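Local coordinates for carbohydrate-binding protein (Flavonifractor plautii, PDB 6N1B) that probably removes the acetyl group from the N-acetylgalactosamine of the blood group A antigen, and binds the blood group B trisaccharide, at residues L29-G34 against G390-S395; N105-Q110 against R151-Y156. All blocks are in the same frame, centred on the assembly; numbering follows the deposited sequence.

Overall arrangement
Contact 1 and contact 2 lie on opposite sides of the chain's centre, with their own centres about 29 Å apart. They share no strand. The antiparallel four-stranded sheets fit a beta-propeller, and each contact involves a different sheet, probably a different blade. Contact 1 joins the two ends of the modelled chain within one sheet. It is partly buried and rests mainly on backbone hydrogen bonds, with small apolar contacts beside them. Contact 2 is more buried. There a loop lies over one face of a sheet and meets the arginines that rise from it, with no backbone pairing. Its chemistry is that of charged side chains, with a salt bridge inside and a water-mediated link farther out.

Contact 1. Residues L29-G34 against G390-S395; sequences LNKAPG and GYAENS
Asn30 and Glu393 face each other as an antiparallel hydrogen-bonded pair. Asn30 N donates to Glu393 O at 2.9 Å, and Glu393 N returns a bond to Asn30 O at 3.0 Å. A third backbone bond runs from Ala32 N to Tyr391 O, 2.8 Å long. Between them Lys31 and Ala392 form a non-hydrogen-bonded pair, with CA atoms 4.0 Å apart. Asn30 O also receives a CA-H contact from Ala392 CA, at 3.3 Å. Past Ala32 the direct pairing gives way to a water. It accepts from Tyr391 N at 3.0 Å and also reaches the carbonyl oxygens of Ala32 and Gly34.

The short strand 30-31 thus adds an outer edge to a sheet whose other three strands come from the end of the modelled chain. This is consistent with the ring closure of a beta-propeller, in which an N-terminal strand completes the last blade.

The apolar contacts are small. Leu29 CB meets Ala392 CB at 4.0 Å. With CG beside its own backbone N (chi1 -61°), Leu29 brings CD2 against Asn394 CB. Leu29 is buried, and its side chain also touches Val354, Leu320 and Leu321. Ala32 CB lies at the edge of the Tyr391 ring, near its plane. The aliphatic part of Lys31 passes Ala392 CB, while NZ goes on to a salt bridge with Asp330.

The polar side chains mostly find partners along their own strand or nearby. Tyr391 OH donates to Glu393 OE1 at 2.6 Å. The carboxylate oxygen lies in the ring plane and uses its anti lone pair. Asn394 extends away from its backbone N (chi1 -157°), and its ND2 donates to Ala28 O, while Arg353 NE bonds Tyr391 OH.

Contact 2. Residues N105-Q110 against R151-Y156; sequences NPIEPQ and RLRISY
Arg153 holds Glu108 by a salt bridge at the centre of the contact. Arg153 belongs to strand 148-155, the third strand of a four-stranded antiparallel sheet, probably one blade of a beta-propeller. Glu108 belongs to the loop that leads from strand 87-91 into the first strand of that blade.

The packing is tight around Arg153. Its NE and NH2 approach side-on and both grip a single oxygen, Glu108 OE1. NE lies 2.9 Å from Glu108 OE1 and meets it nearly in line with its C-O bond. NH2 is also 2.9 Å from Glu108 OE1, but comes from the syn side and out of the carboxylate plane. The oxygen stays close to the guanidinium plane, yet the two flat groups are turned 48° against each other. The bend of Glu108 at chi2 (64°) brings OE1 to this edge. Ile107 O sits over one face of the same guanidinium, 3.2 Å from Arg153 NE, at an angle too poor for a hydrogen bond. Pro109 CD adds a contact to Arg153 NH2. Trp136 touches both Glu108 and Arg153. Arg153 NH1 also bonds Trp161 O, and NH2 also bonds Gly188 O. Such a hold should keep the guanidinium from turning, and probably favours a charged Glu108.

Toward Arg151, which is partly exposed, the contact is looser. Glu108 OE2 and Arg151 NH1 are 4.3 Å apart, beyond a salt bridge. Arg151 has its main partner in Glu149, which binds NE, and it makes a cation-pi contact with Trp138. A water closes the gap to Glu108. It donates to Glu108 OE2 at 2.7 Å and, lying in the guanidinium plane, accepts from Arg151 NH1 at 2.9 Å.

Contact 1. Residues L29-G34 against G390-S395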
ATOM      1  N   LEU A  29       9.645  -5.628 -15.043  1.00 10.90           N
ATOM      2  CA  LEU A  29       8.964  -4.351 -15.219  1.00 10.55           C
ATOM      3  C   LEU A  29       9.946  -3.322 -15.697  1.00 11.26           C
ATOM      4  O   LEU A  29      11.089  -3.349 -15.326  1.00 13.64           O
ATOM      5  CB  LEU A  29       8.300  -3.899 -13.902  1.00 10.87           C
ATOM      6  CG  LEU A  29       7.226  -4.769 -13.289  1.00 10.54           C
ATOM      7  CD1 LEU A  29       6.844  -4.262 -11.891  1.00 11.62           C
ATOM      8  CD2 LEU A  29       6.008  -4.930 -14.159  1.00 13.11           C
ATOM      9  N   ASN A  30       9.431  -2.354 -16.491  1.00 10.62           N
ATOM     10  CA  ASN A  30      10.250  -1.231 -16.948  1.00 10.62           C
ATOM     11  C   ASN A  30      10.000  -0.043 -16.063  1.00 11.05           C
ATOM     12  O   ASN A  30       8.862   0.482 -16.035  1.00 11.66           O
ATOM     13  CB  ASN A  30       9.823  -0.938 -18.386  1.00 12.17           C
ATOM     14  CG  ASN A  30      10.167  -2.109 -19.327  1.00 13.60           C
ATOM     15  OD1 ASN A  30       9.199  -2.528 -20.077  1.00 21.76           O
ATOM     16  ND2 ASN A  30      11.310  -2.590 -19.255  1.00 13.43           N
ATOM     17  N   LYS A  31      11.003   0.378 -15.310  1.00 10.54           N
ATOM     18  CA  LYS A  31      10.860   1.559 -14.413  1.00  9.65           C
ATOM     19  C   LYS A  31      10.816   2.829 -15.253  1.00 10.45           C
ATOM     20  O   LYS A  31      11.597   3.017 -16.190  1.00 12.76           O
ATOM     21  CB  LYS A  31      12.081   1.594 -13.496  1.00 10.43           C
ATOM     22  CG  LYS A  31      12.151   0.455 -12.500  1.00  9.52           C
ATOM     23  CD  LYS A  31      13.528   0.486 -11.767  1.00  9.42           C
ATOM     24  CE  LYS A  31      13.650  -0.514 -10.682  1.00  9.91           C
ATOM     25  NZ  LYS A  31      14.926  -0.375  -9.944  1.00 10.91           N
ATOM     26  N   ALA A  32       9.862   3.680 -14.877  1.00 10.61           N
ATOM     27  CA  ALA A  32       9.796   5.000 -15.476  1.00 11.57           C
ATOM     28  C   ALA A  32      10.937   5.826 -14.916  1.00 12.63           C
ATOM     29  O   ALA A  32      11.274   5.738 -13.766  1.00 13.11           O
ATOM     30  CB  ALA A  32       8.479   5.697 -15.193  1.00 13.03           C
ATOM     31  N   PRO A  33      11.548   6.711 -15.743  1.00 13.94           N
ATOM     32  CA  PRO A  33      12.590   7.606 -15.215  1.00 15.17           C
ATOM     33  C   PRO A  33      12.076   8.508 -14.095  1.00 12.49           C
ATOM     34  O   PRO A  33      10.884   8.874 -14.132  1.00 14.06           O
ATOM     35  CB  PRO A  33      12.950   8.462 -16.449  1.00 18.85           C
ATOM     36  CG  PRO A  33      12.322   7.871 -17.610  1.00 23.42           C
ATOM     37  CD  PRO A  33      11.231   6.912 -17.172  1.00 16.89           C
ATOM     38  N   GLY A  34      12.957   8.828 -13.174  1.00 13.39           N
ATOM     39  CA  GLY A  34      12.576   9.737 -12.072  1.00 12.43           C
ATOM     40  C   GLY A  34      11.529   9.053 -11.149  1.00 11.00           C
ATOM     41  O   GLY A  34      11.574   7.813 -11.013  1.00 10.77           O
ATOM     42  N   GLY A 390       7.647   6.012  -7.012  1.00  8.82           N
ATOM     43  CA  GLY A 390       7.771   6.036  -8.461  1.00  9.23           C
ATOM     44  C   GLY A 390       6.846   5.058  -9.166  1.00  8.94           C
ATOM     45  O   GLY A 390       5.842   4.668  -8.562  1.00  9.40           O
ATOM     46  N   TYR A 391       7.200   4.660 -10.393  1.00  9.20           N
ATOM     47  CA  TYR A 391       6.311   3.924 -11.213  1.00  8.96           C
ATOM     48  C   TYR A 391       7.062   3.024 -12.137  1.00  8.81           C
ATOM     49  O   TYR A 391       8.157   3.355 -12.651  1.00  9.97           O
ATOM     50  CB  TYR A 391       5.443   4.910 -12.038  1.00 10.07           C
ATOM     51  CG  TYR A 391       4.399   4.263 -12.940  1.00  9.41           C
ATOM     52  CD1 TYR A 391       3.205   3.766 -12.453  1.00 10.46           C
ATOM     53  CD2 TYR A 391       4.657   4.122 -14.298  1.00  9.19           C
ATOM     54  CE1 TYR A 391       2.300   3.113 -13.268  1.00  9.51           C
ATOM     55  CE2 TYR A 391       3.698   3.482 -15.143  1.00 10.98           C
ATOM     56  CZ  TYR A 391       2.517   3.016 -14.588  1.00 10.70           C
ATOM     57  OH  TYR A 391       1.597   2.368 -15.455  1.00 11.20           O
ATOM     58  N   ALA A 392       6.497   1.816 -12.402  1.00  8.37           N
ATOM     59  CA  ALA A 392       7.009   0.871 -13.369  1.00  9.39           C
ATOM     60  C   ALA A 392       5.851   0.187 -14.069  1.00  9.91           C
ATOM     61  O   ALA A 392       4.758   0.117 -13.530  1.00  9.87           O
ATOM     62  CB  ALA A 392       7.885  -0.109 -12.620  1.00  9.45           C
ATOM     63  N   GLU A 393       6.138  -0.396 -15.242  1.00  9.12           N
ATOM     64  CA  GLU A 393       5.048  -0.941 -16.022  1.00  9.51           C
ATOM     65  C   GLU A 393       5.562  -1.996 -16.966  1.00  9.55           C
ATOM     66  O   GLU A 393       6.745  -1.893 -17.427  1.00 10.56           O
ATOM     67  CB  GLU A 393       4.446   0.199 -16.903  1.00 11.47           C
ATOM     68  CG  GLU A 393       3.119  -0.148 -17.633  1.00 12.49           C
ATOM     69  CD  GLU A 393       2.702   1.067 -18.520  1.00 11.88           C
ATOM     70  OE1 GLU A 393       2.247   2.076 -17.906  1.00 13.09           O
ATOM     71  OE2 GLU A 393       2.842   0.911 -19.738  1.00 16.33           O
ATOM     72  N   ASN A 394       4.726  -2.951 -17.369  1.00  9.49           N
ATOM     73  CA  ASN A 394       5.082  -3.818 -18.503  1.00  9.91           C
ATOM     74  C   ASN A 394       3.769  -4.481 -18.968  1.00  9.95           C
ATOM     75  O   ASN A 394       2.789  -4.562 -18.181  1.00 10.79           O
ATOM     76  CB  ASN A 394       6.116  -4.915 -18.109  1.00  9.70           C
ATOM     77  CG  ASN A 394       6.916  -5.442 -19.275  1.00 11.64           C
ATOM     78  OD1 ASN A 394       6.678  -5.030 -20.459  1.00 12.33           O
ATOM     79  ND2 ASN A 394       7.884  -6.271 -18.978  1.00 13.48           N
ATOM     80  N   SER A 395       3.815  -5.046 -20.165  1.00 10.68           N
ATOM     81  CA  SER A 395       2.848  -6.032 -20.578  1.00  9.89           C
ATOM     82  C   SER A 395       2.833  -7.182 -19.555  1.00  9.53           C
ATOM     83  O   SER A 395       3.919  -7.619 -19.149  1.00 10.10           O
ATOM     84  CB  SER A 395       3.289  -6.583 -21.981  1.00 12.88           C
ATOM     85  OG  SER A 395       3.016  -7.852 -22.238  1.00 15.80           O
TER
HETATM   86  O   HOH W   1       9.688   5.922 -11.449  1.00 10.60           O

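Contact 2. Residues N105-Q110 against R151-Y156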
ATOM      1  N   ASN A 105      -4.673  17.574   4.005  1.00 12.25           N
ATOM      2  CA  ASN A 105      -3.844  16.421   4.390  1.00 10.78           C
ATOM      3  C   ASN A 105      -3.040  16.781   5.676  1.00 11.31           C
ATOM      4  O   ASN A 105      -2.665  17.952   5.867  1.00 12.92           O
ATOM      5  CB  ASN A 105      -2.912  16.056   3.248  1.00 11.01           C
ATOM      6  CG  ASN A 105      -3.587  15.150   2.275  1.00 11.52           C
ATOM      7  OD1 ASN A 105      -4.317  14.201   2.653  1.00 10.86           O
ATOM      8  ND2 ASN A 105      -3.296  15.331   0.953  1.00 13.05           N
ATOM      9  N   PRO A 106      -2.756  15.811   6.498  1.00 10.82           N
ATOM     10  CA  PRO A 106      -3.191  14.388   6.365  1.00  9.81           C
ATOM     11  C   PRO A 106      -4.691  14.270   6.752  1.00  9.87           C
ATOM     12  O   PRO A 106      -5.230  15.061   7.518  1.00 13.16           O
ATOM     13  CB  PRO A 106      -2.254  13.681   7.331  1.00 10.85           C
ATOM     14  CG  PRO A 106      -2.060  14.663   8.432  1.00 12.00           C
ATOM     15  CD  PRO A 106      -2.013  16.029   7.732  1.00 11.21           C
ATOM     16  N   ILE A 107      -5.276  13.179   6.278  1.00  9.72           N
ATOM     17  CA  ILE A 107      -6.673  12.885   6.606  1.00 10.40           C
ATOM     18  C   ILE A 107      -6.824  12.337   7.987  1.00 11.39           C
ATOM     19  O   ILE A 107      -7.916  12.298   8.538  1.00 13.37           O
ATOM     20  CB  ILE A 107      -7.391  12.075   5.512  1.00 10.68           C
ATOM     21  CG1 ILE A 107      -6.806  10.667   5.304  1.00 12.21           C
ATOM     22  CG2 ILE A 107      -7.437  12.868   4.204  1.00 11.40           C
ATOM     23  CD1 ILE A 107      -7.798   9.644   4.761  1.00 11.66           C
ATOM     24  N   GLU A 108      -5.776  11.760   8.540  1.00 10.42           N
ATOM     25  CA  GLU A 108      -5.686  11.267   9.908  1.00 11.40           C
ATOM     26  C   GLU A 108      -4.598  12.083  10.607  1.00 10.41           C
ATOM     27  O   GLU A 108      -3.513  12.204  10.017  1.00 10.95           O
ATOM     28  CB  GLU A 108      -5.386   9.788   9.928  1.00 10.95           C
ATOM     29  CG  GLU A 108      -5.035   9.204  11.291  1.00 11.86           C
ATOM     30  CD  GLU A 108      -6.175   9.267  12.341  1.00 10.80           C
ATOM     31  OE1 GLU A 108      -7.314   9.491  11.924  1.00 10.94           O
ATOM     32  OE2 GLU A 108      -5.814   9.037  13.531  1.00 11.74           O
ATOM     33  N   PRO A 109      -4.887  12.678  11.769  1.00 11.42           N
ATOM     34  CA  PRO A 109      -3.902  13.614  12.294  1.00 10.57           C
ATOM     35  C   PRO A 109      -2.565  13.042  12.736  1.00 10.47           C
ATOM     36  O   PRO A 109      -2.443  11.869  13.111  1.00 11.99           O
ATOM     37  CB  PRO A 109      -4.647  14.263  13.511  1.00 15.35           C
ATOM     38  CG  PRO A 109      -5.793  13.408  13.762  1.00 23.25           C
ATOM     39  CD  PRO A 109      -6.125  12.633  12.537  1.00 12.78           C
ATOM     40  N   GLN A 110      -1.582  13.933  12.797  1.00 11.30           N
ATOM     41  CA  GLN A 110      -0.353  13.625  13.437  1.00 11.28           C
ATOM     42  C   GLN A 110      -0.607  13.186  14.878  1.00 11.62           C
ATOM     43  O   GLN A 110      -1.296  13.876  15.651  1.00 13.42           O
ATOM     44  CB  GLN A 110       0.541  14.888  13.364  1.00 12.74           C
ATOM     45  CG  GLN A 110       1.890  14.686  13.963  1.00 14.30           C
ATOM     46  CD  GLN A 110       2.857  15.818  13.683  1.00 13.91           C
ATOM     47  OE1 GLN A 110       3.036  16.163  12.510  1.00 13.71           O
ATOM     48  NE2 GLN A 110       3.423  16.386  14.730  1.00 16.02           N
ATOM     49  N   ARG A 151      -7.412   0.865  11.354  1.00  8.33           N
ATOM     50  CA  ARG A 151      -8.430   1.936  11.393  1.00  8.76           C
ATOM     51  C   ARG A 151      -8.886   2.250   9.975  1.00  7.72           C
ATOM     52  O   ARG A 151      -8.271   1.867   8.992  1.00  8.71           O
ATOM     53  CB  ARG A 151      -7.836   3.130  12.083  1.00  8.52           C
ATOM     54  CG  ARG A 151      -7.509   2.875  13.542  1.00  9.62           C
ATOM     55  CD  ARG A 151      -6.837   4.052  14.275  1.00  9.43           C
ATOM     56  NE  ARG A 151      -6.722   3.743  15.677  1.00  9.85           N
ATOM     57  CZ  ARG A 151      -6.377   4.623  16.639  1.00  9.60           C
ATOM     58  NH1 ARG A 151      -5.840   5.777  16.296  1.00 10.76           N
ATOM     59  NH2 ARG A 151      -6.646   4.329  17.900  1.00 11.76           N
ATOM     60  N   LEU A 152     -10.008   2.961   9.925  1.00  8.90           N
ATOM     61  CA  LEU A 152     -10.765   3.173   8.678  1.00  8.70           C
ATOM     62  C   LEU A 152     -11.419   4.544   8.683  1.00  8.27           C
ATOM     63  O   LEU A 152     -12.065   4.947   9.703  1.00  9.45           O
ATOM     64  CB  LEU A 152     -11.820   2.106   8.572  1.00  8.85           C
ATOM     65  CG  LEU A 152     -12.910   2.235   7.518  1.00  9.34           C
ATOM     66  CD1 LEU A 152     -12.354   2.228   6.089  1.00  9.53           C
ATOM     67  CD2 LEU A 152     -13.947   1.138   7.683  1.00 10.95           C
ATOM     68  N   ARG A 153     -11.230   5.247   7.571  1.00  8.41           N
ATOM     69  CA  ARG A 153     -12.033   6.476   7.293  1.00  9.39           C
ATOM     70  C   ARG A 153     -12.627   6.281   5.902  1.00  8.41           C
ATOM     71  O   ARG A 153     -11.981   5.797   4.984  1.00  9.13           O
ATOM     72  CB  ARG A 153     -11.138   7.740   7.286  1.00  9.38           C
ATOM     73  CG  ARG A 153     -10.773   8.217   8.712  1.00 10.18           C
ATOM     74  CD  ARG A 153      -9.781   9.387   8.679  1.00  9.95           C
ATOM     75  NE  ARG A 153      -9.460   9.855  10.024  1.00 10.81           N
ATOM     76  CZ  ARG A 153     -10.032  10.873  10.671  1.00 10.37           C
ATOM     77  NH1 ARG A 153     -10.971  11.604  10.108  1.00 11.70           N
ATOM     78  NH2 ARG A 153      -9.629  11.170  11.918  1.00 11.39           N
ATOM     79  N   ILE A 154     -13.898   6.741   5.759  1.00  9.02           N
ATOM     80  CA  ILE A 154     -14.659   6.591   4.509  1.00  8.93           C
ATOM     81  C   ILE A 154     -14.958   7.987   3.943  1.00  8.82           C
ATOM     82  O   ILE A 154     -15.107   8.979   4.717  1.00  9.10           O
ATOM     83  CB  ILE A 154     -15.976   5.846   4.833  1.00  9.59           C
ATOM     84  CG1 ILE A 154     -15.679   4.406   5.253  1.00  9.29           C
ATOM     85  CG2 ILE A 154     -17.006   5.889   3.693  1.00 11.49           C
ATOM     86  CD1 ILE A 154     -16.797   3.670   5.946  1.00  9.28           C
ATOM     87  N   SER A 155     -15.029   8.067   2.596  1.00  8.68           N
ATOM     88  CA  SER A 155     -15.406   9.335   1.995  1.00  8.68           C
ATOM     89  C   SER A 155     -16.403   9.091   0.863  1.00  8.40           C
ATOM     90  O   SER A 155     -16.236   8.145   0.060  1.00  9.77           O
ATOM     91  CB  SER A 155     -14.168  10.039   1.412  1.00 10.13           C
ATOM     92  OG  SER A 155     -14.463  11.325   0.843  1.00 10.15           O
ATOM     93  N   TYR A 156     -17.390  10.006   0.792  1.00  9.83           N
ATOM     94  CA  TYR A 156     -18.293  10.119  -0.306  1.00 10.29           C
ATOM     95  C   TYR A 156     -17.877  11.127  -1.407  1.00  9.99           C
ATOM     96  O   TYR A 156     -18.274  10.947  -2.590  1.00 11.03           O
ATOM     97  CB  TYR A 156     -19.696  10.431   0.160  1.00  9.88           C
ATOM     98  CG  TYR A 156     -20.324   9.463   1.095  1.00  9.48           C
ATOM     99  CD1 TYR A 156     -20.762   8.203   0.597  1.00  9.18           C
ATOM    100  CD2 TYR A 156     -20.544   9.692   2.413  1.00 10.74           C
ATOM    101  CE1 TYR A 156     -21.458   7.321   1.432  1.00  9.76           C
ATOM    102  CE2 TYR A 156     -21.246   8.816   3.273  1.00 10.76           C
ATOM    103  CZ  TYR A 156     -21.716   7.618   2.752  1.00 10.12           C
ATOM    104  OH  TYR A 156     -22.414   6.740   3.539  1.00 11.35           O
TER
HETATM  105  O   HOH W   2      -4.633   6.590  13.807  1.00 10.38           O